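Local coordinates for protein Epf (Streptococcus pyogenes, PDB 4ES8) that probably attaches the bacterium to host cells as a surface adhesin, through an N-terminal region that combines a carbohydrate-binding module with a fibronectin-like domain, at residues A[107-112]-A[297-302]; A[40-45]-A[76-81]; A[143-148]-A[189-194]; A[216-221]-A[243-248]. All coordinates share one frame; numbering follows the deposited sequence. Where two conformers were deposited one is given.

Contact 1: A[107-112]-A[297-302]; sequences SLIKDH and QKQSKK
Ile109 and His112 meet Gln297 and Gln299 across two turning backbones that stay well apart, the nearest CA atoms being those of His112 and Ser300 at 9.3 Å, so side chains alone bridge the gap. The contact lies at the junction of two beta domains, consistent with the carbohydrate-binding module and the fibronectin-like domain: 107-112 links strands 97-105 and 113-123 through a type II turn from Ile109 to His112, while 297-302 leaves the end of strand 290-297. The two glutamines are locked together first. NE2 of Gln297 donates to OE1 of Gln299 over 3.0 Å, with that oxygen almost exactly in the amide plane of Gln297. At its other end, OE1 of Gln297 takes the backbone N-H groups of both Gln299 and Ser300, the latter in the carbonyl plane, which fixes the rotation of the amide. The imidazole arrives with its CE1 corner: OE1 of Gln299 lies 3.2 Å from CE1 of His112, at the ring edge, and the ring stands 82° from the amide of Gln297. Its nitrogens are engaged elsewhere, ND1 with Asp213 and NE2 with the carbonyl of Glu246, so both domains orient the ring. Ile109 lays CG2 over one face of the imidazole; with its CG1 beside the backbone N (chi1 -66°), it reaches across the Gln299 chain, where CD1 of Ile109 touches CD of Gln299 at 3.5 Å.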
loop_
_atom_site.group_PDB
_atom_site.type_symbol
_atom_site.label_atom_id
_atom_site.label_comp_id
_atom_site.label_asym_id
_atom_site.label_seq_id
_atom_site.Cartn_x
_atom_site.Cartn_y
_atom_site.Cartn_z
ATOM N N SER A 107 6.115 2.591 -5.521
ATOM C CA SER A 107 5.963 3.763 -4.665
ATOM C C SER A 107 4.500 3.990 -4.307
ATOM O O SER A 107 3.640 4.126 -5.203
ATOM C CB SER A 107 6.530 5.001 -5.352
ATOM O OG SER A 107 6.597 6.080 -4.434
ATOM N N LEU A 108 4.220 4.027 -2.987
ATOM C CA LEU A 108 2.854 4.237 -2.515
ATOM C C LEU A 108 2.643 5.713 -2.170
ATOM O O LEU A 108 3.618 6.454 -1.986
ATOM C CB LEU A 108 2.558 3.341 -1.282
ATOM C CG LEU A 108 2.866 1.833 -1.451
ATOM C CD1 LEU A 108 2.496 1.066 -0.200
ATOM C CD2 LEU A 108 2.145 1.248 -2.670
ATOM N N ILE A 109 1.381 6.135 -2.111
ATOM C CA ILE A 109 1.024 7.507 -1.752
ATOM C C ILE A 109 0.798 7.568 -0.254
ATOM O O ILE A 109 0.177 6.675 0.322
ATOM C CB ILE A 109 -0.230 7.972 -2.542
ATOM C CG1 ILE A 109 0.117 8.054 -4.046
ATOM C CG2 ILE A 109 -0.749 9.346 -2.036
ATOM C CD1 ILE A 109 -1.127 8.167 -4.954
ATOM N N LYS A 110 1.284 8.650 0.379
ATOM C CA LYS A 110 1.093 8.846 1.820
ATOM C C LYS A 110 -0.395 8.964 2.134
ATOM O O LYS A 110 -1.122 9.671 1.426
ATOM C CB LYS A 110 1.805 10.139 2.254
ATOM C CG LYS A 110 1.734 10.401 3.772
ATOM C CD LYS A 110 2.507 11.653 4.207
ATOM C CE LYS A 110 1.811 12.946 3.822
ATOM N NZ LYS A 110 2.500 14.141 4.400
ATOM N N ASP A 111 -0.841 8.267 3.192
ATOM C CA ASP A 111 -2.195 8.364 3.717
ATOM C C ASP A 111 -3.262 7.786 2.762
ATOM O O ASP A 111 -4.421 8.160 2.839
ATOM C CB ASP A 111 -2.522 9.824 4.101
ATOM C CG ASP A 111 -3.682 10.018 5.047
ATOM O OD1 ASP A 111 -3.809 9.225 6.006
ATOM O OD2 ASP A 111 -4.422 11.005 4.870
ATOM N N HIS A 112 -2.867 6.843 1.892
ATOM C CA HIS A 112 -3.801 6.100 1.058
ATOM C C HIS A 112 -3.997 4.728 1.716
ATOM O O HIS A 112 -3.165 4.314 2.541
ATOM C CB HIS A 112 -3.253 5.969 -0.372
ATOM C CG HIS A 112 -3.699 7.050 -1.321
ATOM N ND1 HIS A 112 -3.954 6.761 -2.654
ATOM C CD2 HIS A 112 -3.890 8.378 -1.114
ATOM C CE1 HIS A 112 -4.278 7.913 -3.226
ATOM N NE2 HIS A 112 -4.234 8.927 -2.342
ATOM N N GLN A 297 -11.320 8.792 -7.260
ATOM C CA GLN A 297 -9.992 8.514 -6.715
ATOM C C GLN A 297 -9.191 7.886 -7.868
ATOM O O GLN A 297 -9.515 6.771 -8.272
ATOM C CB GLN A 297 -10.103 7.600 -5.489
ATOM C CG GLN A 297 -9.059 7.922 -4.415
ATOM C CD GLN A 297 -7.662 7.899 -4.982
ATOM O OE1 GLN A 297 -7.235 6.865 -5.512
ATOM N NE2 GLN A 297 -6.983 9.057 -5.016
ATOM N N LYS A 298 -8.197 8.600 -8.427
ATOM C CA LYS A 298 -7.540 8.097 -9.646
ATOM C C LYS A 298 -6.794 6.798 -9.463
ATOM O O LYS A 298 -6.675 6.040 -10.425
ATOM C CB LYS A 298 -6.582 9.120 -10.230
ATOM C CG LYS A 298 -7.250 10.313 -10.875
ATOM C CD LYS A 298 -6.146 11.247 -11.279
ATOM C CE LYS A 298 -6.471 11.995 -12.520
ATOM N NZ LYS A 298 -5.293 12.797 -12.942
ATOM N N GLN A 299 -6.280 6.526 -8.256
ATOM C CA GLN A 299 -5.513 5.298 -8.071
ATOM C C GLN A 299 -6.425 4.106 -7.779
ATOM O O GLN A 299 -6.206 3.033 -8.342
ATOM C CB GLN A 299 -4.464 5.449 -6.959
ATOM C CG GLN A 299 -3.342 6.421 -7.338
ATOM C CD GLN A 299 -3.732 7.875 -7.291
ATOM O OE1 GLN A 299 -4.430 8.338 -6.388
ATOM N NE2 GLN A 299 -3.238 8.637 -8.252
ATOM N N SER A 300 -7.410 4.260 -6.867
ATOM C CA SER A 300 -8.270 3.130 -6.522
ATOM C C SER A 300 -9.392 2.921 -7.547
ATOM O O SER A 300 -10.026 1.865 -7.553
ATOM C CB SER A 300 -8.887 3.358 -5.150
ATOM O OG SER A 300 -9.848 4.401 -5.246
ATOM N N LYS A 301 -9.676 3.978 -8.341
ATOM C CA LYS A 301 -10.724 4.048 -9.368
ATOM C C LYS A 301 -12.127 4.160 -8.769
ATOM O O LYS A 301 -13.117 4.063 -9.504
ATOM C CB LYS A 301 -10.670 2.857 -10.364
ATOM C CG LYS A 301 -9.295 2.606 -10.985
ATOM C CD LYS A 301 -8.834 3.815 -11.777
ATOM C CE LYS A 301 -7.476 3.656 -12.406
ATOM N NZ LYS A 301 -7.057 4.956 -13.002
ATOM N N LYS A 302 -12.223 4.365 -7.443
ATOM C CA LYS A 302 -13.510 4.532 -6.772
ATOM C C LYS A 302 -14.052 5.936 -7.002
ATOM O O LYS A 302 -13.303 6.902 -6.894
ATOM C CB LYS A 302 -13.367 4.237 -5.272
ATOM C CG LYS A 302 -13.064 2.779 -4.976
ATOM C CD LYS A 302 -12.818 2.617 -3.479
ATOM C CE LYS A 302 -12.618 1.179 -3.099
ATOM N NZ LYS A 302 -12.579 1.040 -1.624
#

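Contact 2: A[40-45]-A[76-81]; sequences SGRFFS and SYIKID. With ACT (acetate ion), chain D.
Two isoleucine tips make the van der Waals part of the contact, Ile78 against Arg42 and Ile80 against Ser40. CD1 of Ile78 comes to 3.3 Å from CD of Arg42 and also touches CB of that arginine, meeting its aliphatic stem from the side, with the two side chains at about a right angle. CG1 of Ile78 sits between its own backbone N and carbonyl carbon (chi1 59°), and the extended chi2 carries CD1 to the arginine. Two residues along, CD1 of Ile80 packs 3.7 Å from OG of Ser40 and also touches its CB. These contacts lie between the two sheets of a beta sandwich, one holding strand 41-46 and the other strand 76-80, with Phe101 beside Ile78 and Ile85 beside Ile80. Polar bonds gather at the far end of Arg42. Its guanidinium presents an edge to an acetate ion, probably from the crystallisation liquor, in a two-pronged bond: NH1 of Arg42 reaches OXT of the acetate at 2.8 Å, nearly straight (176°), and NH2 of Arg42 reaches its O at 2.9 Å. The same nitrogens donate to the carbonyls of His55 and Trp32, while the backbone N of Ile57 also holds the acetate.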
loop_
_atom_site.group_PDB
_atom_site.type_symbol
_atom_site.label_atom_id
_atom_site.label_comp_id
_atom_site.label_asym_id
_atom_site.label_seq_id
_atom_site.Cartn_x
_atom_site.Cartn_y
_atom_site.Cartn_z
ATOM N N SER A 40 13.692 -9.403 -4.115
ATOM C CA SER A 40 13.064 -9.470 -2.803
ATOM C C SER A 40 14.118 -9.578 -1.713
ATOM O O SER A 40 15.193 -10.127 -1.961
ATOM C CB SER A 40 12.110 -10.663 -2.724
ATOM O OG SER A 40 11.065 -10.524 -3.670
ATOM N N GLY A 41 13.798 -9.046 -0.525
ATOM C CA GLY A 41 14.677 -9.123 0.637
ATOM C C GLY A 41 14.575 -10.480 1.307
ATOM O O GLY A 41 13.544 -11.168 1.229
ATOM N N ARG A 42 15.637 -10.850 2.010
ATOM C CA ARG A 42 15.758 -12.148 2.656
ATOM C C ARG A 42 16.543 -11.901 3.943
ATOM O O ARG A 42 17.603 -11.273 3.913
ATOM C CB ARG A 42 16.459 -13.153 1.710
ATOM C CG ARG A 42 17.640 -12.520 0.956
ATOM C CD ARG A 42 18.257 -13.520 -0.009
ATOM N NE ARG A 42 18.964 -12.814 -1.073
ATOM C CZ ARG A 42 20.289 -12.758 -1.184
ATOM N NH1 ARG A 42 21.068 -13.308 -0.248
ATOM N NH2 ARG A 42 20.848 -12.098 -2.193
ATOM N N PHE A 43 15.966 -12.302 5.078
ATOM C CA PHE A 43 16.548 -11.962 6.380
ATOM C C PHE A 43 16.407 -13.093 7.362
ATOM O O PHE A 43 15.593 -13.995 7.144
ATOM C CB PHE A 43 15.766 -10.760 6.962
ATOM C CG PHE A 43 15.713 -9.526 6.092
ATOM C CD1 PHE A 43 14.724 -9.380 5.118
ATOM C CD2 PHE A 43 16.669 -8.524 6.221
ATOM C CE1 PHE A 43 14.673 -8.238 4.304
ATOM C CE2 PHE A 43 16.632 -7.385 5.395
ATOM C CZ PHE A 43 15.634 -7.249 4.441
ATOM N N PHE A 44 17.123 -13.005 8.505
ATOM C CA PHE A 44 16.946 -14.010 9.533
ATOM C C PHE A 44 17.166 -13.396 10.885
ATOM O O PHE A 44 17.725 -12.296 11.006
ATOM C CB PHE A 44 17.888 -15.223 9.329
ATOM C CG PHE A 44 19.334 -14.867 9.596
ATOM C CD1 PHE A 44 20.104 -14.239 8.619
ATOM C CD2 PHE A 44 19.936 -15.200 10.799
ATOM C CE1 PHE A 44 21.452 -13.906 8.864
ATOM C CE2 PHE A 44 21.286 -14.868 11.053
ATOM C CZ PHE A 44 22.029 -14.229 10.078
ATOM N N SER A 45 16.739 -14.129 11.910
ATOM C CA SER A 45 16.919 -13.723 13.294
ATOM C C SER A 45 17.205 -14.924 14.169
ATOM O O SER A 45 16.304 -15.731 14.425
ATOM C CB SER A 45 15.683 -12.997 13.810
ATOM O OG SER A 45 15.876 -12.606 15.166
ATOM N N SER A 76 19.137 -22.643 7.098
ATOM C CA SER A 76 17.949 -22.407 6.304
ATOM C C SER A 76 18.342 -22.341 4.843
ATOM O O SER A 76 19.494 -22.006 4.513
ATOM C CB SER A 76 17.238 -21.121 6.741
ATOM O OG SER A 76 18.160 -20.038 6.851
ATOM N N TYR A 77 17.413 -22.736 3.968
ATOM C CA TYR A 77 17.518 -22.565 2.531
ATOM C C TYR A 77 16.340 -21.733 2.116
ATOM O O TYR A 77 15.296 -21.781 2.776
ATOM C CB TYR A 77 17.495 -23.929 1.783
ATOM C CG TYR A 77 18.778 -24.728 1.894
ATOM C CD1 TYR A 77 19.216 -25.221 3.125
ATOM C CD2 TYR A 77 19.518 -25.049 0.761
ATOM C CE1 TYR A 77 20.401 -25.964 3.227
ATOM C CE2 TYR A 77 20.688 -25.806 0.848
ATOM C CZ TYR A 77 21.123 -26.259 2.080
ATOM O OH TYR A 77 22.302 -26.981 2.157
ATOM N N ILE A 78 16.475 -20.999 1.016
ATOM C CA ILE A 78 15.399 -20.136 0.513
ATOM C C ILE A 78 15.222 -20.371 -0.982
ATOM O O ILE A 78 16.181 -20.756 -1.668
ATOM C CB ILE A 78 15.700 -18.662 0.840
ATOM C CG1 ILE A 78 17.039 -18.191 0.207
ATOM C CG2 ILE A 78 15.653 -18.452 2.390
ATOM C CD1 ILE A 78 17.336 -16.681 0.475
ATOM N N LYS A 79 14.010 -20.123 -1.497
ATOM C CA LYS A 79 13.739 -20.385 -2.919
ATOM C C LYS A 79 12.742 -19.392 -3.442
ATOM O O LYS A 79 11.727 -19.113 -2.781
ATOM C CB LYS A 79 13.211 -21.823 -3.121
ATOM C CG LYS A 79 12.917 -22.215 -4.571
ATOM C CD LYS A 79 12.536 -23.724 -4.707
ATOM C CE LYS A 79 11.268 -24.134 -3.972
ATOM N NZ LYS A 79 10.038 -23.505 -4.538
ATOM N N ILE A 80 13.039 -18.838 -4.621
ATOM C CA ILE A 80 12.143 -17.868 -5.228
ATOM C C ILE A 80 11.958 -18.190 -6.696
ATOM O O ILE A 80 12.860 -18.762 -7.360
ATOM C CB ILE A 80 12.713 -16.427 -5.034
ATOM C CG1 ILE A 80 11.646 -15.340 -5.212
ATOM C CG2 ILE A 80 13.957 -16.167 -5.930
ATOM C CD1 ILE A 80 12.154 -13.926 -4.722
ATOM N N ASP A 81 10.773 -17.875 -7.186
ATOM C CA ASP A 81 10.513 -17.982 -8.613
ATOM C C ASP A 81 9.491 -16.906 -8.979
ATOM O O ASP A 81 9.155 -16.043 -8.148
ATOM C CB ASP A 81 10.117 -19.403 -9.035
ATOM C CG ASP A 81 8.842 -19.921 -8.440
ATOM O OD1 ASP A 81 7.960 -19.089 -8.097
ATOM O OD2 ASP A 81 8.701 -21.154 -8.340
HETATM C C ACT D . 24.332 -12.395 -1.301
HETATM O O ACT D . 23.684 -11.616 -2.033
HETATM O OXT ACT D . 23.880 -13.107 -0.388
HETATM C CH3 ACT D . 25.845 -12.566 -1.519
#

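Contact 3: A[143-148]-A[189-194]; sequences DSFKIS and VLLSKV
A chi1 of 76° sets CG of Phe145 over its own main chain, flanked by N and C, and swings the ring toward Val189, which turns CG1 anti to its N (chi1 -164°) to meet it. The two side chains slide past one another in opposite directions, and CZ of Phe145 ends 3.6 Å from CG1 of Val189, with CE2 of the ring a little farther from the same methyl. Val189 thus uses one branch alone here, and it meets the end of the ring obliquely. CD2 of Leu191 stands at the ring edge, a looser neighbour at 4.3 Å from CZ of Phe145. Both segments belong to a single antiparallel sheet of the sandwich that forms the larger, N-terminal part of the chain: strand 144-146 pairs with strand 51-54, and strand 186-194 lies between strands 97-105 and 127-135, so the contact runs between strands that do not pair directly with each other. Ile147, where the chain leaves the strand for a 3-10 turn, brings its CG1 branch across Leu191 at a slant. CG1 of Ile147 is 3.8 Å from CD2 of Leu191, and its CD1 lies at the same distance from that methyl. Other aromatics hold the Phe145 ring: Tyr52 stacks on it and Phe43 meets it edge-to-face. Arg132 of strand 127-135 packs on both Ile147 and Leu191.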
loop_
_atom_site.group_PDB
_atom_site.type_symbol
_atom_site.label_atom_id
_atom_site.label_comp_id
_atom_site.label_asym_id
_atom_site.label_seq_id
_atom_site.Cartn_x
_atom_site.Cartn_y
_atom_site.Cartn_z
ATOM N N ASP A 143 21.013 -4.684 4.528
ATOM C CA ASP A 143 19.713 -4.202 4.962
ATOM C C ASP A 143 19.304 -4.956 6.225
ATOM O O ASP A 143 19.768 -6.077 6.473
ATOM C CB ASP A 143 18.656 -4.391 3.856
ATOM C CG ASP A 143 17.388 -3.565 4.032
ATOM O OD1 ASP A 143 17.400 -2.582 4.847
ATOM O OD2 ASP A 143 16.372 -3.889 3.371
ATOM N N SER A 144 18.483 -4.314 7.038
ATOM C CA SER A 144 18.042 -4.886 8.304
ATOM C C SER A 144 16.711 -4.292 8.670
ATOM O O SER A 144 16.297 -3.289 8.062
ATOM C CB SER A 144 19.068 -4.590 9.394
ATOM O OG SER A 144 19.131 -3.186 9.597
ATOM N N PHE A 145 16.021 -4.912 9.625
ATOM C CA PHE A 145 14.755 -4.365 10.084
ATOM C C PHE A 145 14.370 -4.978 11.408
ATOM O O PHE A 145 14.936 -6.009 11.809
ATOM C CB PHE A 145 13.588 -4.596 9.070
ATOM C CG PHE A 145 13.013 -5.993 9.027
ATOM C CD1 PHE A 145 13.590 -6.981 8.222
ATOM C CD2 PHE A 145 11.860 -6.314 9.741
ATOM C CE1 PHE A 145 13.063 -8.278 8.192
ATOM C CE2 PHE A 145 11.331 -7.615 9.710
ATOM C CZ PHE A 145 11.936 -8.592 8.926
ATOM N N LYS A 146 13.388 -4.327 12.061
ATOM C CA LYS A 146 12.784 -4.799 13.309
ATOM C C LYS A 146 11.304 -4.979 13.075
ATOM O O LYS A 146 10.701 -4.136 12.421
ATOM C CB LYS A 146 13.009 -3.820 14.472
ATOM C CG LYS A 146 14.451 -3.712 14.972
ATOM C CD LYS A 146 14.483 -3.258 16.438
ATOM C CE LYS A 146 14.140 -1.802 16.658
ATOM N NZ LYS A 146 13.695 -1.547 18.055
ATOM N N ILE A 147 10.706 -6.070 13.579
ATOM C CA ILE A 147 9.265 -6.265 13.367
ATOM C C ILE A 147 8.514 -5.033 13.887
ATOM O O ILE A 147 7.593 -4.538 13.226
ATOM C CB ILE A 147 8.789 -7.537 14.089
ATOM C CG1 ILE A 147 9.446 -8.788 13.497
ATOM C CG2 ILE A 147 7.249 -7.647 14.047
ATOM C CD1 ILE A 147 9.094 -10.104 14.277
ATOM N N SER A 148 8.938 -4.552 15.066
ATOM C CA SER A 148 8.306 -3.425 15.768
ATOM C C SER A 148 8.413 -2.090 14.994
ATOM O O SER A 148 7.754 -1.127 15.397
ATOM C CB SER A 148 8.910 -3.276 17.163
ATOM O OG SER A 148 10.283 -2.950 17.077
ATOM N N VAL A 189 6.037 -8.096 4.660
ATOM C CA VAL A 189 7.016 -8.923 5.360
ATOM C C VAL A 189 6.390 -10.271 5.673
ATOM O O VAL A 189 5.362 -10.339 6.355
ATOM C CB VAL A 189 7.572 -8.249 6.645
ATOM C CG1 VAL A 189 8.857 -8.968 7.087
ATOM C CG2 VAL A 189 7.857 -6.773 6.390
ATOM N N LEU A 190 6.992 -11.328 5.128
ATOM C CA LEU A 190 6.484 -12.706 5.285
ATOM C C LEU A 190 7.415 -13.437 6.232
ATOM O O LEU A 190 8.547 -13.775 5.844
ATOM C CB LEU A 190 6.440 -13.395 3.922
ATOM C CG LEU A 190 5.454 -12.745 2.937
ATOM C CD1 LEU A 190 5.722 -13.217 1.536
ATOM C CD2 LEU A 190 3.996 -13.021 3.333
ATOM N N LEU A 191 6.993 -13.598 7.497
ATOM C CA LEU A 191 7.857 -14.164 8.521
ATOM C C LEU A 191 7.457 -15.546 8.922
ATOM O O LEU A 191 6.269 -15.855 9.021
ATOM C CB LEU A 191 7.875 -13.281 9.801
ATOM C CG LEU A 191 8.152 -11.792 9.572
ATOM C CD1 LEU A 191 6.855 -11.002 9.574
ATOM C CD2 LEU A 191 9.073 -11.241 10.655
ATOM N N SER A 192 8.466 -16.385 9.195
ATOM C CA SER A 192 8.187 -17.723 9.728
ATOM C C SER A 192 9.230 -18.063 10.763
ATOM O O SER A 192 10.286 -17.423 10.825
ATOM C CB SER A 192 8.147 -18.771 8.615
ATOM O OG SER A 192 9.359 -18.853 7.884
ATOM N N LYS A 193 8.933 -19.056 11.603
ATOM C CA LYS A 193 9.912 -19.447 12.592
ATOM C C LYS A 193 9.691 -20.868 13.049
ATOM O O LYS A 193 8.598 -21.420 12.879
ATOM C CB LYS A 193 9.921 -18.471 13.781
ATOM C CG LYS A 193 8.812 -18.653 14.787
ATOM C CD LYS A 193 9.142 -17.851 16.058
ATOM C CE LYS A 193 7.980 -17.668 16.983
ATOM N NZ LYS A 193 8.332 -16.761 18.110
ATOM N N VAL A 194 10.753 -21.444 13.633
ATOM C CA VAL A 194 10.698 -22.738 14.314
ATOM C C VAL A 194 11.042 -22.465 15.771
ATOM O O VAL A 194 11.941 -21.663 16.046
ATOM C CB VAL A 194 11.605 -23.832 13.674
ATOM C CG1 VAL A 194 11.067 -24.226 12.298
ATOM C CG2 VAL A 194 13.077 -23.415 13.575
#

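Contact 4: A[216-221]-A[243-248]; sequences NPSQLD and TNFEGD
Ser218 grips one carboxylate oxygen of Asp248 twice, through its backbone and its side chain. The backbone N of Ser218 donates to OD2 of Asp248 over 2.8 Å at 164°, meeting it on the syn side but 28° out of the carboxylate plane. The hydroxyl OG of Ser218 donates to the same OD2 over 2.7 Å, on the anti lone pair, turned away from OD1. A chi1 of 61° keeps OG close to the serine's own amide, and the hydroxyl and the N-H can converge on that single atom. CB of Ser218 packs at the same time 3.6 Å from CD1 of Phe245, approaching the ring obliquely.

The next shell orients the aspartate. OD1 of Asp248 forms a salt bridge with NH1 of Arg242 and accepts a hydrogen bond from NE2 of Gln297, so both carboxylate oxygens are engaged, which would probably favour the charged form of this buried group. Its backbone closes a type II turn, N of Asp248 bonding to O of Phe245 at 3.1 Å, with Gly247 at a positive phi. An Asx turn overlaps its start: OD1 of Asn244 accepts from N of Glu246, and ND2 of Asn244 returns a bond to OE1 of Glu246.

In the C-terminal, probably fibronectin-like domain, the contact joins the entry to strand 219-224 of one sheet with the start of strand 248-253 of the other; Ile295 of strand 290-297 and Leu236 of strand 231-237 pack on Ser218 from the two sheets.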
loop_
_atom_site.group_PDB
_atom_site.type_symbol
_atom_site.label_atom_id
_atom_site.label_comp_id
_atom_site.label_asym_id
_atom_site.label_seq_id
_atom_site.Cartn_x
_atom_site.Cartn_y
_atom_site.Cartn_z
ATOM N N ASN A 216 -10.849 5.446 -0.525
ATOM C CA ASN A 216 -12.127 6.055 -0.876
ATOM C C ASN A 216 -11.901 7.486 -1.296
ATOM O O ASN A 216 -11.117 8.202 -0.660
ATOM C CB ASN A 216 -13.095 6.015 0.308
ATOM C CG ASN A 216 -13.534 4.618 0.635
ATOM O OD1 ASN A 216 -13.913 3.842 -0.247
ATOM N ND2 ASN A 216 -13.469 4.277 1.912
ATOM N N PRO A 217 -12.616 7.953 -2.333
ATOM C CA PRO A 217 -12.482 9.363 -2.708
ATOM C C PRO A 217 -12.982 10.261 -1.585
ATOM O O PRO A 217 -13.857 9.857 -0.803
ATOM C CB PRO A 217 -13.368 9.499 -3.949
ATOM C CG PRO A 217 -14.356 8.385 -3.845
ATOM C CD PRO A 217 -13.620 7.253 -3.159
ATOM N N SER A 218 -12.436 11.471 -1.515
ATOM C CA SER A 218 -12.889 12.483 -0.568
ATOM C C SER A 218 -14.347 12.881 -0.917
ATOM O O SER A 218 -14.908 12.470 -1.958
ATOM C CB SER A 218 -11.971 13.695 -0.636
ATOM O OG SER A 218 -12.004 14.261 -1.940
ATOM N N GLN A 219 -14.930 13.698 -0.048
ATOM C CA GLN A 219 -16.297 14.184 -0.217
ATOM C C GLN A 219 -16.319 15.686 -0.215
ATOM O O GLN A 219 -15.429 16.306 0.362
ATOM C CB GLN A 219 -17.222 13.666 0.907
ATOM C CG GLN A 219 -17.384 12.147 0.941
ATOM C CD GLN A 219 -16.425 11.494 1.900
ATOM O OE1 GLN A 219 -16.228 11.956 3.026
ATOM N NE2 GLN A 219 -15.840 10.379 1.492
ATOM N N LEU A 220 -17.351 16.277 -0.836
ATOM C CA LEU A 220 -17.448 17.733 -0.805
ATOM C C LEU A 220 -18.074 18.145 0.539
ATOM O O LEU A 220 -19.180 17.709 0.859
ATOM C CB LEU A 220 -18.297 18.277 -1.975
ATOM C CG LEU A 220 -18.374 19.823 -2.052
ATOM C CD1 LEU A 220 -17.055 20.433 -2.495
ATOM C CD2 LEU A 220 -19.527 20.283 -2.971
ATOM N N ASP A 221 -17.351 18.956 1.313
ATOM C CA ASP A 221 -17.827 19.495 2.587
ATOM C C ASP A 221 -18.661 20.724 2.288
ATOM O O ASP A 221 -19.781 20.835 2.774
ATOM C CB ASP A 221 -16.649 19.830 3.524
ATOM C CG ASP A 221 -17.031 20.181 4.954
ATOM O OD1 ASP A 221 -18.162 19.829 5.377
ATOM O OD2 ASP A 221 -16.169 20.733 5.676
ATOM N N THR A 243 -6.426 12.671 5.219
ATOM C CA THR A 243 -6.093 14.096 5.240
ATOM C C THR A 243 -5.263 14.439 3.998
ATOM O O THR A 243 -5.199 15.623 3.635
ATOM C CB THR A 243 -5.408 14.519 6.539
ATOM O OG1 THR A 243 -4.152 13.854 6.660
ATOM C CG2 THR A 243 -6.295 14.298 7.779
ATOM N N ASN A 244 -4.656 13.438 3.327
ATOM C CA ASN A 244 -3.941 13.716 2.080
ATOM C C ASN A 244 -4.878 13.386 0.937
ATOM O O ASN A 244 -5.083 12.205 0.646
ATOM C CB ASN A 244 -2.618 12.919 1.947
ATOM C CG ASN A 244 -1.912 13.193 0.632
ATOM O OD1 ASN A 244 -2.162 14.214 -0.021
ATOM N ND2 ASN A 244 -0.996 12.319 0.206
ATOM N N PHE A 245 -5.441 14.415 0.282
ATOM C CA PHE A 245 -6.407 14.167 -0.782
ATOM C C PHE A 245 -5.754 13.966 -2.144
ATOM O O PHE A 245 -6.460 13.856 -3.144
ATOM C CB PHE A 245 -7.470 15.270 -0.816
ATOM C CG PHE A 245 -8.235 15.316 0.485
ATOM C CD1 PHE A 245 -8.847 14.177 0.991
ATOM C CD2 PHE A 245 -8.329 16.496 1.208
ATOM C CE1 PHE A 245 -9.558 14.219 2.198
ATOM C CE2 PHE A 245 -9.051 16.539 2.418
ATOM C CZ PHE A 245 -9.651 15.399 2.898
ATOM N N GLU A 246 -4.407 13.831 -2.158
ATOM C CA GLU A 246 -3.630 13.563 -3.367
ATOM C C GLU A 246 -4.259 12.471 -4.224
ATOM O O GLU A 246 -4.615 11.391 -3.712
ATOM C CB GLU A 246 -2.231 13.118 -2.934
ATOM C CG GLU A 246 -1.262 12.861 -4.063
ATOM C CD GLU A 246 0.146 12.520 -3.607
ATOM O OE1 GLU A 246 0.410 12.481 -2.384
ATOM O OE2 GLU A 246 0.977 12.242 -4.493
ATOM N N GLY A 247 -4.351 12.738 -5.521
ATOM C CA GLY A 247 -4.853 11.746 -6.469
ATOM C C GLY A 247 -6.339 11.819 -6.749
ATOM O O GLY A 247 -6.814 11.156 -7.673
ATOM N N ASP A 248 -7.100 12.578 -5.949
ATOM C CA ASP A 248 -8.530 12.707 -6.216
ATOM C C ASP A 248 -8.743 13.652 -7.389
ATOM O O ASP A 248 -8.161 14.744 -7.434
ATOM C CB ASP A 248 -9.261 13.234 -4.972
ATOM C CG ASP A 248 -9.395 12.234 -3.844
ATOM O OD1 ASP A 248 -8.677 11.207 -3.866
ATOM O OD2 ASP A 248 -10.212 12.475 -2.942
#

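From the N terminus, contact 2 closes first, a short loop within the large N-terminal sandwich that joins its two sheets. The chain then enters 107-112, and contact 1 stays open until 297-302, enclosing both remaining contacts. Contact 3 closes inside that span, between strands of one sheet, and touches contact 2 where Phe43 packs near Asp143 and Ser144. Contact 4 follows in the C-terminal domain, also within the span, and none of the closures cross. Contacts 1 and 4 adjoin at the domain junction, where Asp111 reaches the backbone N of Thr243. Contacts 2 and 4, with centres 39 Å apart, belong to different domains.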